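Local coordinates for protein hydrolase, HAD superfamily, subfamily III A (Legionella pneumophila, PDB 3N1U) that probably hydrolyses 3-deoxy-D-manno-octulosonate 8-phosphate to 3-deoxy-D-manno-octulosonate and phosphate, a metal-dependent step of lipopolysaccharide biosynthesis, at residues Asp25-Leu30 with Glu43-His48; Ala66-Ala71 with Lys90-Lys95; Val49-Gly54 with Gly157-Leu162; Cys21-Val26 with Phe113-Asp118. All coordinates share one frame; numbering follows the deposited sequence.

Interaction 1: Asp25-Leu30 with Glu43-His48. With CA (calcium ion), chain B.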
# COMPACT_ATOMS: atom_id res chain seq x y z
N ASP A 25 -18.22 -9.91 -2.65
CA ASP A 25 -18.37 -8.47 -2.77
C ASP A 25 -17.12 -7.93 -3.50
O ASP A 25 -16.11 -8.63 -3.59
CB ASP A 25 -18.43 -7.86 -1.38
CG ASP A 25 -18.52 -6.34 -1.41
OD1 ASP A 25 -19.28 -5.77 -2.24
OD2 ASP A 25 -17.83 -5.72 -0.60
N VAL A 26 -17.20 -6.70 -4.04
CA VAL A 26 -16.04 -6.09 -4.70
C VAL A 26 -15.18 -5.23 -3.78
O VAL A 26 -14.14 -5.66 -3.29
CB VAL A 26 -16.45 -5.30 -5.97
CG1 VAL A 26 -15.21 -4.64 -6.59
CG2 VAL A 26 -17.13 -6.30 -6.96
N ASP A 27 -15.64 -4.01 -3.47
CA ASP A 27 -14.76 -3.05 -2.83
C ASP A 27 -14.49 -3.46 -1.39
O ASP A 27 -15.45 -3.61 -0.64
CB ASP A 27 -15.45 -1.69 -2.80
CG ASP A 27 -15.60 -1.10 -4.19
OD1 ASP A 27 -14.58 -0.63 -4.76
OD2 ASP A 27 -16.71 -1.09 -4.70
N GLY A 28 -13.22 -3.63 -1.02
CA GLY A 28 -12.87 -4.06 0.37
C GLY A 28 -12.66 -5.58 0.49
O GLY A 28 -12.15 -6.10 1.53
N VAL A 29 -13.06 -6.31 -0.56
CA VAL A 29 -12.97 -7.78 -0.58
C VAL A 29 -12.13 -8.27 -1.75
O VAL A 29 -11.10 -8.90 -1.56
CB VAL A 29 -14.40 -8.45 -0.53
CG1 VAL A 29 -14.33 -10.01 -0.76
CG2 VAL A 29 -15.12 -8.11 0.79
N LEU A 30 -12.55 -7.96 -2.98
CA LEU A 30 -11.69 -8.19 -4.12
C LEU A 30 -10.69 -7.02 -4.30
O LEU A 30 -9.69 -7.16 -4.99
CB LEU A 30 -12.55 -8.39 -5.37
CG LEU A 30 -13.24 -9.80 -5.40
CD1 LEU A 30 -14.28 -9.81 -6.51
CD2 LEU A 30 -12.22 -10.92 -5.69
N GLU A 43 -11.78 6.93 -12.29
CA GLU A 43 -11.70 6.11 -11.04
C GLU A 43 -10.95 4.84 -11.36
O GLU A 43 -11.03 4.30 -12.49
CB GLU A 43 -13.08 5.70 -10.51
CG GLU A 43 -14.10 6.81 -10.27
CD GLU A 43 -15.54 6.28 -10.24
OE1 GLU A 43 -16.27 6.34 -11.27
OE2 GLU A 43 -15.94 5.77 -9.17
N LEU A 44 -10.28 4.29 -10.34
CA LEU A 44 -9.64 2.99 -10.55
C LEU A 44 -9.85 2.21 -9.29
O LEU A 44 -10.16 2.79 -8.24
CB LEU A 44 -8.13 3.18 -10.78
CG LEU A 44 -7.68 4.04 -11.93
CD1 LEU A 44 -7.36 5.46 -11.42
CD2 LEU A 44 -6.37 3.45 -12.49
N LYS A 45 -9.76 0.90 -9.41
CA LYS A 45 -9.65 0.02 -8.24
C LYS A 45 -8.47 -0.92 -8.50
O LYS A 45 -8.09 -1.14 -9.66
CB LYS A 45 -10.88 -0.87 -8.04
CG LYS A 45 -12.23 -0.12 -8.07
CD LYS A 45 -13.40 -1.08 -7.96
CE LYS A 45 -14.73 -0.32 -7.94
NZ LYS A 45 -14.87 0.79 -6.88
N SER A 46 -8.02 -1.58 -7.44
CA SER A 46 -6.84 -2.45 -7.53
C SER A 46 -7.23 -3.84 -7.09
O SER A 46 -7.70 -4.01 -5.93
CB SER A 46 -5.75 -1.88 -6.57
OG SER A 46 -5.46 -0.55 -7.00
N PHE A 47 -7.06 -4.84 -7.98
CA PHE A 47 -7.43 -6.24 -7.68
C PHE A 47 -6.15 -7.07 -7.54
O PHE A 47 -5.12 -6.64 -8.02
CB PHE A 47 -8.27 -6.79 -8.83
CG PHE A 47 -9.55 -6.03 -9.06
CD1 PHE A 47 -10.69 -6.32 -8.29
CD2 PHE A 47 -9.62 -5.02 -10.02
CE1 PHE A 47 -11.91 -5.60 -8.42
CE2 PHE A 47 -10.81 -4.28 -10.19
CZ PHE A 47 -11.98 -4.58 -9.42
N HIS A 48 -6.21 -8.26 -6.95
CA HIS A 48 -4.99 -8.98 -6.70
C HIS A 48 -4.97 -10.25 -7.59
O HIS A 48 -5.95 -10.98 -7.68
CB HIS A 48 -4.91 -9.37 -5.21
CG HIS A 48 -3.53 -9.82 -4.81
ND1 HIS A 48 -3.00 -11.06 -5.19
CD2 HIS A 48 -2.57 -9.18 -4.12
CE1 HIS A 48 -1.75 -11.14 -4.74
NE2 HIS A 48 -1.46 -10.01 -4.10
CA CA B . -17.53 -3.82 0.47
O HOH W 1 -8.62 -9.32 -5.80
O HOH W 2 -18.63 -2.19 -0.90
O HOH W 3 -16.93 -1.99 1.90
O HOH W 4 -19.77 -4.17 1.37
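The F47 ring takes V26 at its edge: V26 CG1 lies near the ring plane, 3.9 Å from F47 CE1. L30 adds its CB 4.0 Å from F47 CD1, giving the ring two aliphatic neighbours from one loop, while V75 and R79 of helix 74-83 and I37 of the second subunit pack around it. The other flat group, the D27 carboxylate, meets an ammonium end. K45 NZ approaches D27 OD1 at 2.6 Å, a short salt bridge using the syn lone pair, on the side of the other oxygen. The lysine chain is straight until its last torsion (chi4 -54°), which turns NZ to the carboxylate, and the two side chains cross at about a right angle.

D25, D27 and V29 fit the DxDx(T/V) signature of HAD phosphatases, carried on the loop after strand 21-24. The calcium ion is bound by D25 OD2 at 2.2 Å and by the backbone O of D27 at 2.4 Å, leaving the D27 side chain for K45; three waters and D118 complete the shell. V26 O accepts from both V29 N and L30 N, which holds the loop in a turn, and G28 suits its positive phi (95°). One water links the loop to strand 43-48: it donates to L30 O and accepts from H48 N at 2.9 Å, just where H48 ND1 caps the next helix at Q50 N.

Interaction 2: Ala66-Ala71 with Lys90-Lys95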
# COMPACT_ATOMS: atom_id res chain seq x y z
N ALA A 66 -19.86 -15.77 -8.37
CA ALA A 66 -20.69 -14.60 -8.61
C ALA A 66 -20.24 -13.41 -7.78
O ALA A 66 -19.61 -13.56 -6.71
CB ALA A 66 -22.15 -14.96 -8.24
N ILE A 67 -20.59 -12.21 -8.25
CA ILE A 67 -20.30 -10.99 -7.51
C ILE A 67 -21.62 -10.23 -7.19
O ILE A 67 -22.50 -10.15 -8.03
CB ILE A 67 -19.33 -10.07 -8.29
CG1 ILE A 67 -17.88 -10.25 -7.76
CG2 ILE A 67 -19.70 -8.55 -8.07
CD1 ILE A 67 -17.23 -11.67 -8.10
N ILE A 68 -21.71 -9.66 -5.99
CA ILE A 68 -22.83 -8.75 -5.67
C ILE A 68 -22.18 -7.52 -5.04
O ILE A 68 -21.53 -7.59 -3.98
CB ILE A 68 -23.88 -9.36 -4.68
CG1 ILE A 68 -24.45 -10.66 -5.23
CG2 ILE A 68 -25.00 -8.32 -4.38
CD1 ILE A 68 -25.48 -11.36 -4.29
N THR A 69 -22.34 -6.39 -5.70
CA THR A 69 -21.63 -5.18 -5.26
C THR A 69 -22.54 -3.95 -5.26
O THR A 69 -23.49 -3.88 -6.08
CB THR A 69 -20.36 -4.90 -6.16
OG1 THR A 69 -19.74 -3.70 -5.69
CG2 THR A 69 -20.75 -4.68 -7.62
N THR A 70 -22.21 -3.00 -4.37
CA THR A 70 -22.80 -1.65 -4.42
C THR A 70 -22.15 -0.77 -5.50
O THR A 70 -22.80 0.14 -6.05
CB THR A 70 -22.75 -0.98 -3.02
OG1 THR A 70 -23.38 -1.86 -2.08
CG2 THR A 70 -23.48 0.42 -3.02
N ALA A 71 -20.88 -1.06 -5.83
CA ALA A 71 -20.16 -0.33 -6.89
C ALA A 71 -20.98 -0.38 -8.19
O ALA A 71 -21.64 -1.38 -8.48
CB ALA A 71 -18.71 -0.91 -7.10
N LYS A 90 -24.54 -5.25 -9.87
CA LYS A 90 -23.91 -3.97 -9.55
C LYS A 90 -24.93 -2.98 -8.98
O LYS A 90 -26.13 -3.13 -9.23
CB LYS A 90 -23.37 -3.35 -10.84
CG LYS A 90 -22.02 -3.95 -11.30
CD LYS A 90 -21.31 -2.94 -12.17
CE LYS A 90 -22.26 -2.41 -13.24
NZ LYS A 90 -21.63 -1.34 -14.06
N GLY A 91 -24.45 -1.97 -8.24
CA GLY A 91 -25.34 -0.95 -7.69
C GLY A 91 -26.32 -1.44 -6.65
O GLY A 91 -27.36 -0.83 -6.46
N GLN A 92 -26.02 -2.56 -5.97
CA GLN A 92 -27.01 -3.16 -5.03
C GLN A 92 -26.68 -2.60 -3.68
O GLN A 92 -25.60 -2.90 -3.13
CB GLN A 92 -26.88 -4.70 -4.99
CG GLN A 92 -27.03 -5.36 -6.41
CD GLN A 92 -28.42 -5.07 -7.02
OE1 GLN A 92 -29.45 -5.43 -6.45
NE2 GLN A 92 -28.44 -4.41 -8.19
N VAL A 93 -27.55 -1.74 -3.15
CA VAL A 93 -27.29 -1.08 -1.88
C VAL A 93 -27.72 -2.02 -0.76
O VAL A 93 -26.95 -2.30 0.17
CB VAL A 93 -28.06 0.26 -1.76
CG1 VAL A 93 -28.16 0.70 -0.29
CG2 VAL A 93 -27.41 1.32 -2.65
N ASP A 94 -28.97 -2.48 -0.84
CA ASP A 94 -29.41 -3.67 -0.11
C ASP A 94 -29.22 -4.85 -1.07
O ASP A 94 -29.73 -4.80 -2.20
CB ASP A 94 -30.88 -3.55 0.31
CG ASP A 94 -31.29 -4.61 1.33
OD1 ASP A 94 -31.28 -5.82 1.01
OD2 ASP A 94 -31.63 -4.24 2.47
N LYS A 95 -28.51 -5.89 -0.60
CA LYS A 95 -28.03 -7.02 -1.43
C LYS A 95 -28.93 -8.27 -1.41
O LYS A 95 -28.70 -9.22 -2.16
CB LYS A 95 -26.61 -7.41 -0.99
CG LYS A 95 -25.56 -6.26 -1.20
CD LYS A 95 -24.13 -6.76 -0.95
CE LYS A 95 -23.11 -5.67 -1.38
NZ LYS A 95 -21.72 -6.15 -1.15
O HOH W 5 -20.84 -3.40 -1.79
O HOH W 6 -24.35 -1.00 0.25
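T70 OG1 is held from two directions, donating to Q92 O at 2.7 Å and accepting from a water that also donates to V93 O. With OG1 anti to the carbonyl carbon (chi1 -55°), the hydroxyl faces this loop and the T70 CG2 methyl is left to touch V93 CG2. The backbones interlock: Q92 N points almost straight at T69 O over 2.9 Å (172°), whereas G91 N reaches A71 O at 2.9 Å from well above the carbonyl plane. G91 has a positive phi, which glycine adopts readily. T69 OG1 accepts from A71 N, an ST turn that shapes the loop leaving strand 64-68.

K95 lies extended past I68, the two side chains running in opposite directions, with K95 CG 3.8 Å from I68 CG2. Its NZ ends 3.2 Å from I68 O, above the carbonyl plane, and donates to a water that also accepts from T70 N. In position, T69 and K95 are consistent with the threonine and lysine of HAD motifs II and III. K95 NZ also bridges D122 and the metal ligand D25, and is hydrogen-bonded with Y115 OH; this many partners would hold the end of the lysine in place, near the calcium site.

Interaction 3: Val49-Gly54 with Gly157-Leu162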
# COMPACT_ATOMS: atom_id res chain seq x y z
N VAL A 49 -3.85 -10.48 -8.24
CA VAL A 49 -3.74 -11.65 -9.13
C VAL A 49 -3.95 -12.99 -8.45
O VAL A 49 -4.37 -13.94 -9.10
CB VAL A 49 -2.38 -11.68 -9.84
CG1 VAL A 49 -2.36 -10.54 -10.90
CG2 VAL A 49 -1.20 -11.68 -8.83
N GLN A 50 -3.57 -13.13 -7.18
CA GLN A 50 -3.81 -14.44 -6.54
C GLN A 50 -5.30 -14.70 -6.33
O GLN A 50 -5.72 -15.83 -6.29
CB GLN A 50 -3.08 -14.60 -5.20
CG GLN A 50 -1.53 -14.68 -5.38
CD GLN A 50 -0.77 -14.61 -4.05
OE1 GLN A 50 -1.40 -14.61 -3.00
NE2 GLN A 50 0.57 -14.52 -4.11
N ASP A 51 -6.07 -13.65 -6.12
CA ASP A 51 -7.52 -13.80 -5.97
C ASP A 51 -8.13 -14.12 -7.30
O ASP A 51 -9.03 -14.95 -7.38
CB ASP A 51 -8.13 -12.47 -5.48
CG ASP A 51 -7.80 -12.13 -4.07
OD1 ASP A 51 -7.53 -13.00 -3.22
OD2 ASP A 51 -7.85 -10.89 -3.78
N GLY A 52 -7.67 -13.46 -8.36
CA GLY A 52 -8.17 -13.79 -9.72
C GLY A 52 -7.89 -15.28 -10.07
O GLY A 52 -8.76 -15.97 -10.58
N MSE A 53 -6.72 -15.77 -9.72
CA MSE A 53 -6.39 -17.20 -9.90
C MSE A 53 -7.30 -18.10 -9.05
O MSE A 53 -7.75 -19.15 -9.54
CB MSE A 53 -4.90 -17.45 -9.56
CG MSE A 53 -4.50 -18.90 -9.50
SE MSE A 53 -4.51 -19.63 -11.33
CE MSE A 53 -2.88 -18.77 -11.83
N GLY A 54 -7.53 -17.71 -7.79
CA GLY A 54 -8.51 -18.41 -6.90
C GLY A 54 -9.87 -18.61 -7.56
O GLY A 54 -10.41 -19.74 -7.62
N GLY A 157 -5.24 -11.22 -1.29
CA GLY A 157 -5.26 -12.71 -1.29
C GLY A 157 -6.24 -13.39 -0.32
O GLY A 157 -6.16 -14.61 -0.15
N ALA A 158 -7.11 -12.60 0.32
CA ALA A 158 -8.15 -13.16 1.25
C ALA A 158 -9.13 -14.05 0.46
O ALA A 158 -9.48 -15.12 0.91
CB ALA A 158 -8.92 -12.07 1.96
N VAL A 159 -9.57 -13.59 -0.72
CA VAL A 159 -10.49 -14.39 -1.50
C VAL A 159 -9.80 -15.68 -1.98
O VAL A 159 -10.41 -16.73 -1.93
CB VAL A 159 -11.01 -13.56 -2.73
CG1 VAL A 159 -11.68 -14.45 -3.78
CG2 VAL A 159 -11.99 -12.47 -2.23
N ARG A 160 -8.49 -15.61 -2.32
CA ARG A 160 -7.77 -16.82 -2.71
C ARG A 160 -7.76 -17.82 -1.52
O ARG A 160 -7.89 -19.04 -1.71
CB ARG A 160 -6.30 -16.48 -3.04
CG ARG A 160 -5.44 -17.71 -3.32
CD ARG A 160 -6.11 -18.64 -4.41
NE ARG A 160 -5.18 -19.67 -4.82
CZ ARG A 160 -4.15 -19.45 -5.65
NH1 ARG A 160 -3.97 -18.24 -6.20
NH2 ARG A 160 -3.29 -20.43 -5.94
N GLU A 161 -7.60 -17.29 -0.31
CA GLU A 161 -7.50 -18.15 0.90
C GLU A 161 -8.81 -18.93 1.05
O GLU A 161 -8.80 -20.13 1.34
CB GLU A 161 -7.30 -17.24 2.10
CG GLU A 161 -6.92 -17.88 3.40
CD GLU A 161 -6.67 -16.79 4.50
OE1 GLU A 161 -6.16 -15.71 4.18
OE2 GLU A 161 -7.05 -17.04 5.65
N LEU A 162 -9.93 -18.25 0.82
CA LEU A 162 -11.26 -18.93 0.81
C LEU A 162 -11.40 -19.94 -0.35
O LEU A 162 -11.93 -21.06 -0.16
CB LEU A 162 -12.38 -17.86 0.79
CG LEU A 162 -13.83 -18.39 0.72
CD1 LEU A 162 -13.98 -19.47 1.84
CD2 LEU A 162 -14.75 -17.20 0.92
O HOH W 7 -9.03 -10.72 -1.39
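R160 projects as a knob into a hole formed by Q50, D51, M53 and G54, its chain bent at chi2 (52°), which carries the guanidinium across helix 49-60 to Q50 O. NH1 of R160 bonds Q50 O at 3.0 Å, edge-on, on a lone pair in the carbonyl plane and close to the guanidinium's own plane. That carbonyl already accepts from G54 N within its helix, so it serves two donors. M53, a selenomethionine, runs beside the arginine in the same direction, its CG 3.4 Å from R160 NH1. The helix passes close at G54, whose CA is 3.5 Å from R160 CD; a CB there would be jammed against that carbon, which suits glycine.

D51 crosses V159 at about a right angle and sends OD1 to R160 N at 2.9 Å, meeting it on the anti side. Its OD2 accepts from a water 2.7 Å away that in turn accepts from V159 N. The helices run roughly parallel, 29° apart. Beyond them, R160 bridges D164 and D119 of the second subunit, and Q50 NE2 bonds D118 of that subunit, a metal ligand in its own chain. Facing amides in the first turn of helix 158-169, the D51 carboxylate is probably stabilised as an anion by the helix dipole.

Interaction 4: Cys21-Val26 with Phe113-Asp118. With CA (calcium ion), chain B.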
# COMPACT_ATOMS: atom_id res chain seq x y z
N CYS A 21 -21.31 -22.56 -5.06
CA CYS A 21 -21.10 -21.21 -5.63
C CYS A 21 -20.46 -20.34 -4.58
O CYS A 21 -20.94 -20.29 -3.44
CB CYS A 21 -22.45 -20.61 -6.06
SG CYS A 21 -22.33 -18.90 -6.75
N LEU A 22 -19.36 -19.66 -4.93
CA LEU A 22 -18.83 -18.57 -4.08
C LEU A 22 -19.30 -17.18 -4.60
O LEU A 22 -19.14 -16.87 -5.81
CB LEU A 22 -17.26 -18.60 -4.04
CG LEU A 22 -16.67 -17.36 -3.34
CD1 LEU A 22 -17.08 -17.29 -1.84
CD2 LEU A 22 -15.12 -17.39 -3.47
N ILE A 23 -19.85 -16.35 -3.71
CA ILE A 23 -20.25 -15.00 -4.04
C ILE A 23 -19.28 -14.04 -3.33
O ILE A 23 -19.00 -14.19 -2.12
CB ILE A 23 -21.69 -14.63 -3.51
CG1 ILE A 23 -22.74 -15.70 -3.90
CG2 ILE A 23 -22.10 -13.29 -4.06
CD1 ILE A 23 -24.08 -15.56 -3.10
N CYS A 24 -18.76 -13.08 -4.09
CA CYS A 24 -17.87 -12.08 -3.53
C CYS A 24 -18.47 -10.73 -3.66
O CYS A 24 -19.06 -10.41 -4.68
CB CYS A 24 -16.50 -12.01 -4.26
SG CYS A 24 -15.59 -13.57 -4.30
N ASP A 25 -18.22 -9.91 -2.65
CA ASP A 25 -18.37 -8.47 -2.77
C ASP A 25 -17.12 -7.93 -3.50
O ASP A 25 -16.11 -8.63 -3.59
CB ASP A 25 -18.43 -7.86 -1.38
CG ASP A 25 -18.52 -6.34 -1.41
OD1 ASP A 25 -19.28 -5.77 -2.24
OD2 ASP A 25 -17.83 -5.72 -0.60
N VAL A 26 -17.20 -6.70 -4.04
CA VAL A 26 -16.04 -6.09 -4.70
C VAL A 26 -15.18 -5.23 -3.78
O VAL A 26 -14.14 -5.66 -3.29
CB VAL A 26 -16.45 -5.30 -5.97
CG1 VAL A 26 -15.21 -4.64 -6.59
CG2 VAL A 26 -17.13 -6.30 -6.96
N PHE A 113 -24.20 -22.03 -0.93
CA PHE A 113 -23.48 -20.78 -1.20
C PHE A 113 -22.44 -20.46 -0.11
O PHE A 113 -22.70 -20.69 1.09
CB PHE A 113 -24.48 -19.59 -1.23
CG PHE A 113 -25.29 -19.53 -2.46
CD1 PHE A 113 -24.75 -18.98 -3.64
CD2 PHE A 113 -26.62 -20.03 -2.46
CE1 PHE A 113 -25.51 -18.96 -4.81
CE2 PHE A 113 -27.38 -19.98 -3.63
CZ PHE A 113 -26.82 -19.45 -4.80
N ALA A 114 -21.28 -19.93 -0.54
CA ALA A 114 -20.40 -19.16 0.34
C ALA A 114 -20.51 -17.70 -0.05
O ALA A 114 -20.80 -17.38 -1.23
CB ALA A 114 -18.91 -19.70 0.23
N TYR A 115 -20.23 -16.79 0.91
CA TYR A 115 -20.27 -15.36 0.67
C TYR A 115 -19.16 -14.71 1.50
O TYR A 115 -19.00 -15.03 2.71
CB TYR A 115 -21.63 -14.75 1.12
CG TYR A 115 -21.74 -13.28 0.73
CD1 TYR A 115 -21.05 -12.28 1.42
CD2 TYR A 115 -22.49 -12.90 -0.38
CE1 TYR A 115 -21.16 -10.94 1.04
CE2 TYR A 115 -22.59 -11.59 -0.75
CZ TYR A 115 -21.92 -10.61 -0.04
OH TYR A 115 -22.05 -9.31 -0.46
N ILE A 116 -18.35 -13.88 0.85
CA ILE A 116 -17.25 -13.18 1.50
C ILE A 116 -17.47 -11.64 1.38
O ILE A 116 -17.68 -11.08 0.29
CB ILE A 116 -15.86 -13.69 1.00
CG1 ILE A 116 -14.72 -13.02 1.80
CG2 ILE A 116 -15.71 -13.49 -0.55
CD1 ILE A 116 -13.32 -13.65 1.52
N GLY A 117 -17.47 -11.01 2.54
CA GLY A 117 -17.93 -9.64 2.69
C GLY A 117 -17.01 -8.84 3.62
O GLY A 117 -16.18 -9.42 4.32
N ASP A 118 -17.22 -7.53 3.69
CA ASP A 118 -16.47 -6.69 4.66
C ASP A 118 -17.30 -5.63 5.44
O ASP A 118 -16.79 -5.02 6.40
CB ASP A 118 -15.34 -5.96 3.91
CG ASP A 118 -15.85 -4.78 3.09
OD1 ASP A 118 -16.71 -4.93 2.17
OD2 ASP A 118 -15.32 -3.66 3.34
CA CA B . -17.53 -3.82 0.47
O HOH W 3 -16.93 -1.99 1.90
O HOH W 2 -18.63 -2.19 -0.90
O HOH W 4 -19.77 -4.17 1.37
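D25 holds CG anti to its backbone N (chi1 177°), while D118 places CG between backbone N and carbonyl carbon (chi1 77°); together these torsions bring the two carboxylates to one calcium ion from adjacent strand ends. D25 OD2 and D118 OD1 stand 3.1 Å apart with their planes only 12° from parallel, a closeness made tolerable by the shared cation, which D118 OD1 binds at 2.2 Å. D25 OD1 is salt-bridged to K95. D118 OD2 accepts from a metal-bound water and from Q50 of the third subunit.

Behind this site the strands pair in parallel register. A114 N bonds C21 O at 2.9 Å, I23 N bonds A114 O at 2.8 Å, and I116 N and D25 N continue the ladder to I23 O and I116 O. On the face bearing C21, I23, F113 and Y115, I23 CD1 reaches F113 CD1 at 3.5 Å, and I23 CB lies 3.7 Å from Y115 CD2. C21 SG makes an oblique sulfur-aromatic contact with the F113 ring. On the other face the small A114 gives room to L22, whose CD1 is 3.7 Å from A114 CB, and C24 SG touches I116 CG2.

The pair forms the middle of the Rossmann-like HAD sheet: strand 64-68 flanks 21-24 and strand 131-134 flanks 113-117, helix 96-106 covers I23 and F113, and helix 158-169 covers L22 and I116.

In the fold
Along the chain, interaction 1 closes before interaction 2 opens, and interaction 4 spans both and shares D25 and V26 with interaction 1. Interaction 3 alternates with interaction 4, joining helices 49-60 and 158-169 on one face of the parallel sheet. The centre of interaction 4 lies about 3 Å from that of the chain, with the centres of the others 11 to 13 Å from its own; interactions 2 and 3 are farthest apart, about 20 Å between centres. Strands 64-68, 21-24 and 113-117 are neighbours, so interactions 1, 2 and 4 converge at their C-terminal ends, the usual place of a HAD active site. Interactions 1 and 3 both reach the second subunit of the tetramer.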